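Local coordinates for protein Asp (Solanum tuberosum, PDB 3RFI) that forms the saposin-like domain of a plant aspartic protease and, as in other saposin-like proteins, probably interacts with lipid membranes, at residues A[94-97]-A[98-102]. Residues are numbered along the deposited sequence; the frame is centred on the assembly and turned at random.
Sequences EKVL and EYVNQ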
loop_
_atom_site.group_PDB
_atom_site.type_symbol
_atom_site.label_atom_id
_atom_site.label_comp_id
_atom_site.label_asym_id
_atom_site.label_seq_id
_atom_site.Cartn_x
_atom_site.Cartn_y
_atom_site.Cartn_z
ATOM N N GLU A 94 -5.618 -4.502 -8.226
ATOM C CA GLU A 94 -6.398 -4.027 -9.376
ATOM C C GLU A 94 -7.485 -3.039 -8.893
ATOM O O GLU A 94 -7.790 -2.050 -9.569
ATOM C CB GLU A 94 -7.021 -5.187 -10.156
ATOM C CG GLU A 94 -5.997 -6.205 -10.777
ATOM C CD GLU A 94 -6.679 -7.497 -11.329
ATOM O OE1 GLU A 94 -7.919 -7.513 -11.487
ATOM O OE2 GLU A 94 -5.987 -8.518 -11.587
ATOM N N LYS A 95 -8.050 -3.312 -7.717
ATOM C CA LYS A 95 -9.084 -2.449 -7.131
ATOM C C LYS A 95 -8.441 -1.091 -6.823
ATOM O O LYS A 95 -9.024 -0.032 -7.056
ATOM C CB LYS A 95 -9.574 -3.101 -5.826
ATOM C CG LYS A 95 -10.675 -2.378 -5.061
ATOM C CD LYS A 95 -11.425 -3.429 -4.223
ATOM C CE LYS A 95 -12.065 -2.829 -2.995
ATOM N NZ LYS A 95 -13.189 -1.921 -3.379
ATOM N N VAL A 96 -7.225 -1.119 -6.301
ATOM C CA VAL A 96 -6.613 0.112 -5.887
ATOM C C VAL A 96 -6.254 0.924 -7.118
ATOM O O VAL A 96 -6.527 2.115 -7.151
ATOM C CB VAL A 96 -5.349 -0.122 -5.087
ATOM C CG1 VAL A 96 -4.608 1.215 -4.857
ATOM C CG2 VAL A 96 -5.714 -0.700 -3.731
ATOM N N LEU A 97 -5.629 0.297 -8.110
ATOM C CA LEU A 97 -5.285 1.015 -9.357
ATOM C C LEU A 97 -6.501 1.577 -10.094
ATOM O O LEU A 97 -6.451 2.697 -10.595
ATOM C CB LEU A 97 -4.392 0.189 -10.255
ATOM C CG LEU A 97 -3.067 -0.227 -9.595
ATOM C CD1 LEU A 97 -2.205 -1.010 -10.581
ATOM C CD2 LEU A 97 -2.319 0.985 -9.088
ATOM N N GLU A 98 -7.588 0.814 -10.140
ATOM C CA GLU A 98 -8.812 1.262 -10.754
ATOM C C GLU A 98 -9.381 2.454 -9.962
ATOM O O GLU A 98 -9.775 3.435 -10.541
ATOM C CB GLU A 98 -9.824 0.107 -10.881
ATOM C CG GLU A 98 -11.122 0.465 -11.566
ATOM C CD GLU A 98 -10.892 1.210 -12.853
ATOM O OE1 GLU A 98 -11.578 2.232 -13.066
ATOM O OE2 GLU A 98 -10.003 0.790 -13.633
ATOM N N TYR A 99 -9.413 2.353 -8.641
ATOM C CA TYR A 99 -9.834 3.511 -7.810
ATOM C C TYR A 99 -9.058 4.792 -8.146
ATOM O O TYR A 99 -9.645 5.879 -8.322
ATOM C CB TYR A 99 -9.583 3.163 -6.331
ATOM C CG TYR A 99 -9.978 4.241 -5.372
ATOM C CD1 TYR A 99 -9.033 5.117 -4.875
ATOM C CD2 TYR A 99 -11.315 4.381 -4.969
ATOM C CE1 TYR A 99 -9.375 6.086 -3.963
ATOM C CE2 TYR A 99 -11.687 5.343 -4.069
ATOM C CZ TYR A 99 -10.704 6.215 -3.575
ATOM O OH TYR A 99 -11.066 7.192 -2.700
ATOM N N VAL A 100 -7.739 4.683 -8.188
ATOM C CA VAL A 100 -6.870 5.831 -8.487
ATOM C C VAL A 100 -7.145 6.329 -9.905
ATOM O O VAL A 100 -7.254 7.543 -10.139
ATOM C CB VAL A 100 -5.409 5.450 -8.383
ATOM C CG1 VAL A 100 -4.503 6.615 -8.855
ATOM C CG2 VAL A 100 -5.119 5.007 -6.928
ATOM N N ASN A 101 -7.250 5.387 -10.837
ATOM C CA ASN A 101 -7.489 5.776 -12.191
ATOM C C ASN A 101 -8.816 6.558 -12.329
ATOM O O ASN A 101 -8.880 7.540 -13.063
ATOM C CB ASN A 101 -7.540 4.518 -13.070
ATOM C CG ASN A 101 -7.320 4.844 -14.513
ATOM O OD1 ASN A 101 -6.358 5.550 -14.848
ATOM N ND2 ASN A 101 -8.208 4.356 -15.389
ATOM N N GLN A 102 -9.884 6.081 -11.663
ATOM C CA GLN A 102 -11.160 6.774 -11.734
ATOM C C GLN A 102 -10.999 8.206 -11.186
ATOM O O GLN A 102 -11.633 9.111 -11.666
ATOM C CB GLN A 102 -12.245 6.026 -10.945
ATOM C CG GLN A 102 -12.630 4.659 -11.556
ATOM C CD GLN A 102 -13.538 4.721 -12.793
ATOM O OE1 GLN A 102 -13.438 5.625 -13.641
ATOM N NE2 GLN A 102 -14.444 3.714 -12.909
#
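E94 O accepts the amide of E98, the first of four successive i to i+4 backbone hydrogen bonds that tie 94-97 to 98-102 within helix 90-104, part of the saposin-like fold. E98 N lies 2.9 Å from E94 O, and CB of E98 sits 3.2 Å from that same carbonyl oxygen. The carboxylate of E94 lies close to that of E90, two like charges. K95 takes the amide of Y99 in the same way, its O 2.9 Å from Y99 N with an N-H...O angle of 165°, while its side chain extends outward from the helix. CB of Y99 lies close to two carbonyl oxygens, K95 O and V96 O; with CG anti to the backbone N (chi1 -179°), the phenol ring leaves on the side of Y99's own carbonyl carbon and stands out from the helix surface.

V96 supplies the apolar pairing of this turn. V96 O accepts V100 N at 3.0 Å, and CG1 of V96 meets CG2 of V100 at 4.4 Å, a loose methyl contact one turn apart. Both valines face helix 6-29, V96 resting on W23 and V100 on V15, so this side of the helix joins the N-terminal helix of the domain. L97 and N101 also reach helix 6-29, at E20 and K12. L97 O takes N101 N at 2.8 Å, the donor tilted 24° from the carbonyl plane; the ladder continues with Q102 N to E98 O. Around the V96 carbonyl the fit is closer than between the methyls: CG2 of V100, set beside its own backbone N, comes within 3.2 Å of V96 O.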